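Local coordinates for protein tyrosyl-tRNA synthetase (PDB 2CYA) that is a tyrosine–tRNA ligase of class I, expected to activate tyrosine with ATP and transfer it to the acceptor end of tRNA(Tyr), at residues 57-60 with 61-65; 107-111 with 112-116; 335-338 with 339-343. All coordinates share one frame; numbering follows the deposited sequence.

Contact 1: residues 57-60 with 61-65; sequences YKVK and DLVEA
Lys58 and Asp61 meet on the buried flank of helix 51-64, where Lys58 NZ lies 2.8 Å from Asp61 OD2 in a salt bridge that is doubtful because OD2 is crowded by another atom of the model. The lysine chain starts anti to its own N (chi1 -169°), then bends at chi2 and chi3 and crosses Leu62, its CD 3.8 Å from Leu62 CD1. NZ also donates to the backbone carbonyls of Ile13 and Arg15, while Asp61 OD1 forms a salt bridge with Arg15. Next to this cluster, Val59 CG1 and Val63 CG2 approach to 4.4 Å, and both valines press on Phe69 of strand 68-73. The flank carrying Lys60 and Glu64 is looser, and Glu64 is exposed to solvent. Lys60 runs straight out, and its CE passes 3.2 Å from Glu64 OE2, yet Lys60 NZ stays 4.2 Å from that oxygen, beyond a salt bridge, and donates to Gly106 O instead. The buried ammonium of Lys58 is thus held by two carbonyls and tentatively by the carboxylate, which Arg15 secures through OD1; such surroundings would favour its charged form, and they tie this helix of the nucleotide-binding fold to the end of helix 5-14.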
ATOM      1  N   TYR A  57      12.726 -27.447  -9.050  1.00 25.48           N
ATOM      2  CA  TYR A  57      12.382 -28.863  -9.199  1.00 26.89           C
ATOM      3  C   TYR A  57      10.974 -29.108  -8.660  1.00 27.81           C
ATOM      4  O   TYR A  57      10.236 -29.956  -9.176  1.00 28.41           O
ATOM      5  CB  TYR A  57      13.383 -29.750  -8.440  1.00 23.15           C
ATOM      6  CG  TYR A  57      14.793 -29.725  -9.011  1.00 25.98           C
ATOM      7  CD1 TYR A  57      15.013 -29.582 -10.392  1.00 24.28           C
ATOM      8  CD2 TYR A  57      15.901 -29.901  -8.186  1.00 24.83           C
ATOM      9  CE1 TYR A  57      16.289 -29.620 -10.924  1.00 25.21           C
ATOM     10  CE2 TYR A  57      17.190 -29.947  -8.712  1.00 26.70           C
ATOM     11  CZ  TYR A  57      17.380 -29.808 -10.083  1.00 26.71           C
ATOM     12  OH  TYR A  57      18.661 -29.874 -10.602  1.00 22.91           O
ATOM     13  N   LYS A  58      10.607 -28.365  -7.617  1.00 25.99           N
ATOM     14  CA  LYS A  58       9.291 -28.510  -7.026  1.00 27.35           C
ATOM     15  C   LYS A  58       8.249 -27.973  -8.011  1.00 28.81           C
ATOM     16  O   LYS A  58       7.156 -28.525  -8.124  1.00 29.93           O
ATOM     17  CB  LYS A  58       9.230 -27.788  -5.679  1.00 27.46           C
ATOM     18  CG  LYS A  58       7.995 -28.077  -4.837  1.00 33.44           C
ATOM     19  CD  LYS A  58       7.612 -29.573  -4.796  1.00 34.17           C
ATOM     20  CE  LYS A  58       8.732 -30.462  -4.268  1.00 34.29           C
ATOM     21  NZ  LYS A  58       8.287 -31.897  -4.281  1.00 39.03           N
ATOM     22  N   VAL A  59       8.590 -26.911  -8.741  1.00 29.57           N
ATOM     23  CA  VAL A  59       7.666 -26.376  -9.734  1.00 29.27           C
ATOM     24  C   VAL A  59       7.421 -27.511 -10.725  1.00 29.95           C
ATOM     25  O   VAL A  59       6.282 -27.796 -11.104  1.00 29.92           O
ATOM     26  CB  VAL A  59       8.260 -25.156 -10.476  1.00 28.23           C
ATOM     27  CG1 VAL A  59       7.328 -24.729 -11.608  1.00 26.47           C
ATOM     28  CG2 VAL A  59       8.456 -23.996  -9.486  1.00 25.34           C
ATOM     29  N   LYS A  60       8.499 -28.168 -11.137  1.00 31.72           N
ATOM     30  CA  LYS A  60       8.383 -29.295 -12.064  1.00 29.98           C
ATOM     31  C   LYS A  60       7.431 -30.349 -11.497  1.00 29.51           C
ATOM     32  O   LYS A  60       6.569 -30.835 -12.220  1.00 29.90           O
ATOM     33  CB  LYS A  60       9.748 -29.938 -12.329  1.00 31.13           C
ATOM     34  CG  LYS A  60       9.649 -31.173 -13.238  1.00 35.36           C
ATOM     35  CD  LYS A  60      11.019 -31.625 -13.750  1.00 41.85           C
ATOM     36  CE  LYS A  60      10.899 -32.907 -14.586  1.00 44.84           C
ATOM     37  NZ  LYS A  60      12.067 -33.128 -15.497  1.00 50.36           N
ATOM     38  N   ASP A  61       7.573 -30.695 -10.211  1.00 28.75           N
ATOM     39  CA  ASP A  61       6.689 -31.688  -9.592  1.00 30.28           C
ATOM     40  C   ASP A  61       5.207 -31.257  -9.625  1.00 33.15           C
ATOM     41  O   ASP A  61       4.337 -32.045  -9.998  1.00 33.87           O
ATOM     42  CB  ASP A  61       7.063 -31.965  -8.125  1.00 28.39           C
ATOM     43  CG  ASP A  61       8.394 -32.706  -7.963  1.00 29.91           C
ATOM     44  OD1 ASP A  61       8.925 -33.205  -8.964  1.00 30.07           O
ATOM     45  OD2 ASP A  61       8.908 -32.793  -6.820  1.00 27.24           O
ATOM     46  N   LEU A  62       4.913 -30.021  -9.215  1.00 32.66           N
ATOM     47  CA  LEU A  62       3.528 -29.541  -9.218  1.00 31.79           C
ATOM     48  C   LEU A  62       2.914 -29.592 -10.603  1.00 31.58           C
ATOM     49  O   LEU A  62       1.771 -30.021 -10.760  1.00 30.99           O
ATOM     50  CB  LEU A  62       3.431 -28.118  -8.658  1.00 30.54           C
ATOM     51  CG  LEU A  62       3.124 -28.095  -7.164  1.00 33.79           C
ATOM     52  CD1 LEU A  62       4.250 -28.778  -6.396  1.00 34.95           C
ATOM     53  CD2 LEU A  62       2.960 -26.661  -6.694  1.00 35.52           C
ATOM     54  N   VAL A  63       3.672 -29.164 -11.607  1.00 31.12           N
ATOM     55  CA  VAL A  63       3.175 -29.194 -12.982  1.00 31.78           C
ATOM     56  C   VAL A  63       2.845 -30.631 -13.426  1.00 33.29           C
ATOM     57  O   VAL A  63       1.822 -30.866 -14.062  1.00 32.58           O
ATOM     58  CB  VAL A  63       4.219 -28.616 -13.971  1.00 32.00           C
ATOM     59  CG1 VAL A  63       3.818 -28.939 -15.421  1.00 32.00           C
ATOM     60  CG2 VAL A  63       4.339 -27.109 -13.780  1.00 34.13           C
ATOM     61  N   GLU A  64       3.711 -31.585 -13.095  1.00 33.41           N
ATOM     62  CA  GLU A  64       3.479 -32.976 -13.499  1.00 35.31           C
ATOM     63  C   GLU A  64       2.363 -33.589 -12.671  1.00 35.36           C
ATOM     64  O   GLU A  64       1.816 -34.627 -13.031  1.00 39.66           O
ATOM     65  CB  GLU A  64       4.774 -33.810 -13.380  1.00 36.04           C
ATOM     66  CG  GLU A  64       5.931 -33.251 -14.230  1.00 37.51           C
ATOM     67  CD  GLU A  64       7.225 -34.069 -14.151  1.00 41.26           C
ATOM     68  OE1 GLU A  64       7.517 -34.688 -13.095  1.00 41.23           O
ATOM     69  OE2 GLU A  64       7.966 -34.069 -15.155  1.00 41.30           O
ATOM     70  N   ALA A  65       2.010 -32.935 -11.573  1.00 33.68           N
ATOM     71  CA  ALA A  65       0.932 -33.420 -10.720  1.00 31.46           C
ATOM     72  C   ALA A  65      -0.411 -32.794 -11.125  1.00 31.65           C
ATOM     73  O   ALA A  65      -1.412 -32.920 -10.416  1.00 32.07           O
ATOM     74  CB  ALA A  65       1.253 -33.126  -9.261  1.00 29.12           C
TER

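Contact 2: residues 107-111 with 112-116; sequences VPVER and VRFVD
Val109 meets the edge of the Phe114 ring near its plane, with Val109 CB 4.0 Å from Phe114 CE1 and Val109 CG1 4.1 Å from Phe114 CZ. At Val109 chi1 is -64°, which places CG1 anti to the carbonyl carbon and leaves CG2 in the crowded position between the backbone N and the carbonyl; CG1 is the methyl that reaches the ring. Phe114 also turns its CG away from its carbonyl carbon (chi1 -74°), bringing the ring back toward the preceding turn. Val112 touches both the ring and the turn. Its CG1 sits 4.0 Å above the plane of the Phe114 ring, displaced toward the rim, while Val112 CG2 takes the other direction and comes 3.7 Å from Pro108 O. The turn is a short 3-10 segment, 109-111, entered through an inverse gamma turn centred on Pro108. Val112 N closes it with a 3.0 Å bond to Val109 O, the donor standing 71° out of the carbonyl plane. From here the chain enters strand 113-116, the outermost parallel strand of the Rossmann-type sheet within this chain, bonded to strand 68-73; the intervening helix 88-104 covers Phe114 through Arg99 and Met102. Arg113 points away from the 107-111 turn; Val115 CG2 sits 3.8 Å above the plane of the Arg113 guanidinium, over its centre, and NH2 of that guanidinium is bonded to Ser70 OG. At the far end, Asp116 is the N-cap of the following helix: OD1 accepts from the backbone N of Glu118 and is also bonded to Thr75 OG1.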
ATOM      1  N   VAL A 107      12.820 -28.026 -16.131  1.00 30.18           N
ATOM      2  CA  VAL A 107      11.443 -27.671 -15.798  1.00 30.53           C
ATOM      3  C   VAL A 107      10.689 -27.469 -17.124  1.00 29.58           C
ATOM      4  O   VAL A 107      11.221 -26.878 -18.062  1.00 29.79           O
ATOM      5  CB  VAL A 107      11.365 -26.352 -14.977  1.00 31.40           C
ATOM      6  CG1 VAL A 107       9.915 -26.032 -14.644  1.00 31.59           C
ATOM      7  CG2 VAL A 107      12.186 -26.466 -13.705  1.00 33.85           C
ATOM      8  N   PRO A 108       9.453 -27.980 -17.226  1.00 29.37           N
ATOM      9  CA  PRO A 108       8.673 -27.815 -18.461  1.00 30.98           C
ATOM     10  C   PRO A 108       8.089 -26.397 -18.513  1.00 31.66           C
ATOM     11  O   PRO A 108       6.894 -26.213 -18.274  1.00 31.99           O
ATOM     12  CB  PRO A 108       7.584 -28.880 -18.325  1.00 30.04           C
ATOM     13  CG  PRO A 108       7.368 -28.953 -16.841  1.00 30.98           C
ATOM     14  CD  PRO A 108       8.765 -28.874 -16.271  1.00 31.17           C
ATOM     15  N   VAL A 109       8.932 -25.409 -18.817  1.00 30.37           N
ATOM     16  CA  VAL A 109       8.493 -24.017 -18.841  1.00 32.47           C
ATOM     17  C   VAL A 109       7.354 -23.692 -19.807  1.00 34.89           C
ATOM     18  O   VAL A 109       6.649 -22.698 -19.629  1.00 33.60           O
ATOM     19  CB  VAL A 109       9.686 -23.054 -19.103  1.00 30.57           C
ATOM     20  CG1 VAL A 109      10.687 -23.150 -17.942  1.00 31.41           C
ATOM     21  CG2 VAL A 109      10.381 -23.400 -20.413  1.00 30.70           C
ATOM     22  N   GLU A 110       7.154 -24.535 -20.814  1.00 36.98           N
ATOM     23  CA  GLU A 110       6.087 -24.288 -21.777  1.00 38.42           C
ATOM     24  C   GLU A 110       4.724 -24.359 -21.095  1.00 38.35           C
ATOM     25  O   GLU A 110       3.764 -23.723 -21.535  1.00 38.60           O
ATOM     26  CB  GLU A 110       6.143 -25.307 -22.924  1.00 41.20           C
ATOM     27  CG  GLU A 110       5.833 -26.750 -22.533  1.00 45.42           C
ATOM     28  CD  GLU A 110       7.011 -27.477 -21.894  1.00 48.89           C
ATOM     29  OE1 GLU A 110       8.109 -26.880 -21.782  1.00 51.19           O
ATOM     30  OE2 GLU A 110       6.835 -28.657 -21.510  1.00 51.03           O
ATOM     31  N   ARG A 111       4.651 -25.135 -20.020  1.00 37.61           N
ATOM     32  CA  ARG A 111       3.418 -25.315 -19.268  1.00 37.75           C
ATOM     33  C   ARG A 111       3.318 -24.353 -18.080  1.00 38.17           C
ATOM     34  O   ARG A 111       2.351 -24.399 -17.328  1.00 38.95           O
ATOM     35  CB  ARG A 111       3.325 -26.769 -18.776  1.00 39.14           C
ATOM     36  CG  ARG A 111       3.217 -27.801 -19.919  1.00 41.04           C
ATOM     37  CD  ARG A 111       3.323 -29.260 -19.432  1.00 43.00           C
ATOM     38  NE  ARG A 111       2.161 -29.693 -18.661  1.00 45.78           N
ATOM     39  CZ  ARG A 111       2.084 -30.841 -17.987  1.00 48.25           C
ATOM     40  NH1 ARG A 111       3.110 -31.685 -17.981  1.00 50.17           N
ATOM     41  NH2 ARG A 111       0.978 -31.152 -17.317  1.00 49.71           N
ATOM     42  N   VAL A 112       4.310 -23.478 -17.921  1.00 37.86           N
ATOM     43  CA  VAL A 112       4.311 -22.513 -16.819  1.00 36.64           C
ATOM     44  C   VAL A 112       4.016 -21.100 -17.321  1.00 36.40           C
ATOM     45  O   VAL A 112       4.544 -20.684 -18.340  1.00 34.89           O
ATOM     46  CB  VAL A 112       5.683 -22.471 -16.098  1.00 34.80           C
ATOM     47  CG1 VAL A 112       5.640 -21.466 -14.940  1.00 34.48           C
ATOM     48  CG2 VAL A 112       6.057 -23.852 -15.592  1.00 35.05           C
ATOM     49  N   ARG A 113       3.167 -20.369 -16.603  1.00 36.73           N
ATOM     50  CA  ARG A 113       2.863 -18.998 -16.976  1.00 35.65           C
ATOM     51  C   ARG A 113       3.734 -18.038 -16.147  1.00 34.84           C
ATOM     52  O   ARG A 113       3.582 -17.926 -14.929  1.00 33.82           O
ATOM     53  CB  ARG A 113       1.380 -18.704 -16.749  1.00 38.08           C
ATOM     54  CG  ARG A 113       0.956 -17.314 -17.207  1.00 42.17           C
ATOM     55  CD  ARG A 113      -0.499 -16.997 -16.821  1.00 46.04           C
ATOM     56  NE  ARG A 113      -0.754 -17.124 -15.379  1.00 48.12           N
ATOM     57  CZ  ARG A 113      -1.366 -16.198 -14.641  1.00 50.10           C
ATOM     58  NH1 ARG A 113      -1.786 -15.063 -15.199  1.00 50.58           N
ATOM     59  NH2 ARG A 113      -1.585 -16.412 -13.348  1.00 48.24           N
ATOM     60  N   PHE A 114       4.673 -17.372 -16.808  1.00 32.75           N
ATOM     61  CA  PHE A 114       5.542 -16.418 -16.132  1.00 30.95           C
ATOM     62  C   PHE A 114       4.838 -15.071 -16.131  1.00 31.08           C
ATOM     63  O   PHE A 114       4.356 -14.618 -17.169  1.00 32.33           O
ATOM     64  CB  PHE A 114       6.901 -16.321 -16.834  1.00 28.69           C
ATOM     65  CG  PHE A 114       7.789 -17.507 -16.582  1.00 26.92           C
ATOM     66  CD1 PHE A 114       7.698 -18.643 -17.379  1.00 27.64           C
ATOM     67  CD2 PHE A 114       8.693 -17.497 -15.526  1.00 25.82           C
ATOM     68  CE1 PHE A 114       8.503 -19.760 -17.130  1.00 27.97           C
ATOM     69  CE2 PHE A 114       9.507 -18.607 -15.261  1.00 27.94           C
ATOM     70  CZ  PHE A 114       9.409 -19.737 -16.067  1.00 29.70           C
ATOM     71  N   VAL A 115       4.769 -14.456 -14.953  1.00 29.34           N
ATOM     72  CA  VAL A 115       4.085 -13.181 -14.756  1.00 27.92           C
ATOM     73  C   VAL A 115       4.997 -12.191 -14.059  1.00 26.75           C
ATOM     74  O   VAL A 115       5.566 -12.501 -13.003  1.00 27.19           O
ATOM     75  CB  VAL A 115       2.839 -13.368 -13.847  1.00 29.07           C
ATOM     76  CG1 VAL A 115       1.965 -12.125 -13.851  1.00 30.76           C
ATOM     77  CG2 VAL A 115       2.063 -14.569 -14.281  1.00 32.91           C
ATOM     78  N   ASP A 116       5.146 -11.015 -14.647  1.00 28.21           N
ATOM     79  CA  ASP A 116       5.947  -9.941 -14.045  1.00 28.95           C
ATOM     80  C   ASP A 116       4.993  -9.195 -13.090  1.00 29.06           C
ATOM     81  O   ASP A 116       3.855  -8.911 -13.449  1.00 29.53           O
ATOM     82  CB  ASP A 116       6.445  -8.972 -15.135  1.00 31.68           C
ATOM     83  CG  ASP A 116       7.365  -7.886 -14.586  1.00 34.09           C
ATOM     84  OD1 ASP A 116       6.975  -7.183 -13.626  1.00 35.83           O
ATOM     85  OD2 ASP A 116       8.484  -7.739 -15.109  1.00 33.73           O
TER

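Contact 3: residues 335-338 with 339-343; sequences IEVV and RPIRG
Glu336 and Arg339 lie side by side on the exposed flank of helix 323-346, joined by a salt bridge of 3.2 Å from Arg339 NH1 to Glu336 OE2. The carboxylate and guanidinium planes stand 74° apart. The stronger anchor of Arg339 is Asp254, whose OD1 pairs with NH2; OD2 of the same aspartate pairs with Arg342 NH2, and Arg342 NH1 also donates to Asp252 O. One carboxylate thus bridges two arginines three residues apart. Along the backbone, Arg339 N donates to Ile335 O and Arg342 N to Val338 O, both 2.8 Å, the second nearly straight at 176°. Ile335 CG2 covers one face of the Arg339 guanidinium, 3.3 Å from NH2. Val338 CG1 lies more loosely over one face of the Arg342 guanidinium, while Arg342 CB is 4.1 Å from that methyl. On another side, Val337 CG1 and Ile341 CD1 touch loosely at 4.5 Å, with Ile341 also resting on Leu53 of helix 51-64. Pro340 has no N-H to give to Glu336 O, and its CD occupies that place, 3.0 Å from the oxygen. The bend also parts Ile341 N from Val337 O before regular bonding resumes at Arg342: a proline kink within a continuous helix.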
ATOM      1  N   ILE A 335      28.935 -30.328 -10.473  1.00 29.05           N
ATOM      2  CA  ILE A 335      29.480 -29.834 -11.711  1.00 29.20           C
ATOM      3  C   ILE A 335      28.645 -30.356 -12.894  1.00 31.44           C
ATOM      4  O   ILE A 335      28.343 -29.599 -13.812  1.00 29.14           O
ATOM      5  CB  ILE A 335      30.949 -30.265 -11.851  1.00 30.07           C
ATOM      6  CG1 ILE A 335      31.816 -29.369 -10.944  1.00 31.09           C
ATOM      7  CG2 ILE A 335      31.364 -30.228 -13.318  1.00 28.86           C
ATOM      8  CD1 ILE A 335      33.277 -29.777 -10.840  1.00 34.56           C
ATOM      9  N   GLU A 336      28.251 -31.632 -12.863  1.00 30.90           N
ATOM     10  CA  GLU A 336      27.448 -32.170 -13.957  1.00 32.79           C
ATOM     11  C   GLU A 336      26.075 -31.507 -14.008  1.00 31.45           C
ATOM     12  O   GLU A 336      25.532 -31.264 -15.092  1.00 31.91           O
ATOM     13  CB  GLU A 336      27.264 -33.686 -13.827  1.00 36.01           C
ATOM     14  CG  GLU A 336      28.552 -34.499 -13.916  1.00 45.92           C
ATOM     15  CD  GLU A 336      29.423 -34.112 -15.106  1.00 51.22           C
ATOM     16  OE1 GLU A 336      28.874 -33.907 -16.217  1.00 53.64           O
ATOM     17  OE2 GLU A 336      30.661 -34.023 -14.928  1.00 53.91           O
ATOM     18  N   VAL A 337      25.507 -31.218 -12.844  1.00 28.66           N
ATOM     19  CA  VAL A 337      24.206 -30.573 -12.809  1.00 27.01           C
ATOM     20  C   VAL A 337      24.302 -29.152 -13.349  1.00 27.75           C
ATOM     21  O   VAL A 337      23.439 -28.700 -14.102  1.00 24.79           O
ATOM     22  CB  VAL A 337      23.632 -30.509 -11.368  1.00 29.17           C
ATOM     23  CG1 VAL A 337      22.370 -29.647 -11.359  1.00 24.80           C
ATOM     24  CG2 VAL A 337      23.292 -31.945 -10.856  1.00 26.96           C
ATOM     25  N   VAL A 338      25.366 -28.451 -12.966  1.00 26.81           N
ATOM     26  CA  VAL A 338      25.544 -27.072 -13.381  1.00 28.37           C
ATOM     27  C   VAL A 338      26.010 -26.857 -14.825  1.00 30.39           C
ATOM     28  O   VAL A 338      25.578 -25.913 -15.486  1.00 29.53           O
ATOM     29  CB  VAL A 338      26.513 -26.354 -12.413  1.00 28.24           C
ATOM     30  CG1 VAL A 338      26.936 -25.026 -12.983  1.00 27.02           C
ATOM     31  CG2 VAL A 338      25.828 -26.153 -11.060  1.00 24.75           C
ATOM     32  N   ARG A 339      26.873 -27.740 -15.314  1.00 29.44           N
ATOM     33  CA  ARG A 339      27.414 -27.622 -16.663  1.00 32.23           C
ATOM     34  C   ARG A 339      26.398 -27.210 -17.727  1.00 31.43           C
ATOM     35  O   ARG A 339      26.574 -26.183 -18.381  1.00 33.23           O
ATOM     36  CB  ARG A 339      28.111 -28.931 -17.060  1.00 33.88           C
ATOM     37  CG  ARG A 339      28.803 -28.898 -18.414  1.00 38.09           C
ATOM     38  CD  ARG A 339      29.836 -30.035 -18.524  1.00 40.16           C
ATOM     39  NE  ARG A 339      31.004 -29.813 -17.660  1.00 41.47           N
ATOM     40  CZ  ARG A 339      31.715 -30.791 -17.103  1.00 44.17           C
ATOM     41  NH1 ARG A 339      31.382 -32.061 -17.314  1.00 43.87           N
ATOM     42  NH2 ARG A 339      32.757 -30.504 -16.327  1.00 43.66           N
ATOM     43  N   PRO A 340      25.321 -27.991 -17.913  1.00 30.00           N
ATOM     44  CA  PRO A 340      24.344 -27.599 -18.932  1.00 30.81           C
ATOM     45  C   PRO A 340      23.589 -26.293 -18.646  1.00 31.00           C
ATOM     46  O   PRO A 340      23.238 -25.568 -19.578  1.00 31.62           O
ATOM     47  CB  PRO A 340      23.416 -28.820 -19.021  1.00 29.17           C
ATOM     48  CG  PRO A 340      23.516 -29.420 -17.657  1.00 30.76           C
ATOM     49  CD  PRO A 340      24.989 -29.307 -17.346  1.00 29.71           C
ATOM     50  N   ILE A 341      23.325 -25.997 -17.373  1.00 30.22           N
ATOM     51  CA  ILE A 341      22.637 -24.755 -17.021  1.00 28.18           C
ATOM     52  C   ILE A 341      23.544 -23.571 -17.349  1.00 30.15           C
ATOM     53  O   ILE A 341      23.111 -22.570 -17.942  1.00 29.40           O
ATOM     54  CB  ILE A 341      22.294 -24.726 -15.532  1.00 26.50           C
ATOM     55  CG1 ILE A 341      21.331 -25.882 -15.236  1.00 23.12           C
ATOM     56  CG2 ILE A 341      21.687 -23.361 -15.149  1.00 23.42           C
ATOM     57  CD1 ILE A 341      21.059 -26.115 -13.786  1.00 26.48           C
ATOM     58  N   ARG A 342      24.808 -23.697 -16.952  1.00 28.46           N
ATOM     59  CA  ARG A 342      25.802 -22.673 -17.210  1.00 28.11           C
ATOM     60  C   ARG A 342      25.910 -22.431 -18.718  1.00 29.19           C
ATOM     61  O   ARG A 342      26.001 -21.285 -19.174  1.00 28.87           O
ATOM     62  CB  ARG A 342      27.150 -23.127 -16.656  1.00 29.32           C
ATOM     63  CG  ARG A 342      28.268 -22.098 -16.769  1.00 25.55           C
ATOM     64  CD  ARG A 342      29.498 -22.617 -16.051  1.00 26.76           C
ATOM     65  NE  ARG A 342      29.881 -23.913 -16.588  1.00 26.20           N
ATOM     66  CZ  ARG A 342      30.494 -24.873 -15.908  1.00 26.45           C
ATOM     67  NH1 ARG A 342      30.818 -24.714 -14.623  1.00 24.78           N
ATOM     68  NH2 ARG A 342      30.763 -26.008 -16.521  1.00 24.79           N
ATOM     69  N   GLY A 343      25.885 -23.514 -19.489  1.00 28.89           N
ATOM     70  CA  GLY A 343      25.974 -23.399 -20.935  1.00 29.75           C
ATOM     71  C   GLY A 343      24.822 -22.633 -21.570  1.00 30.46           C
ATOM     72  O   GLY A 343      25.042 -21.765 -22.419  1.00 30.26           O
TER

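In the fold
The three contacts follow one another along the chain. Contacts 1 and 2 belong to the Rossmann-type domain, their centres 11 Å apart: helix 51-64 crosses from strand 37-42 to strand 68-73, and the turn leading into the edge strand 113-116 packs against that helix, with Val63 CG1 3.8 Å from Pro108 CG. Contact 3 lies on helix 323-346, late in the chain, about 21 Å from either of the others between centres. It reaches contact 1 through Tyr57 OH, 3.8 Å from Val337 CG1, but does not touch contact 2. Helix 51-64 thus packs on the sheet and also touches helix 323-346, close to the predicted tyrosine and ATP sites.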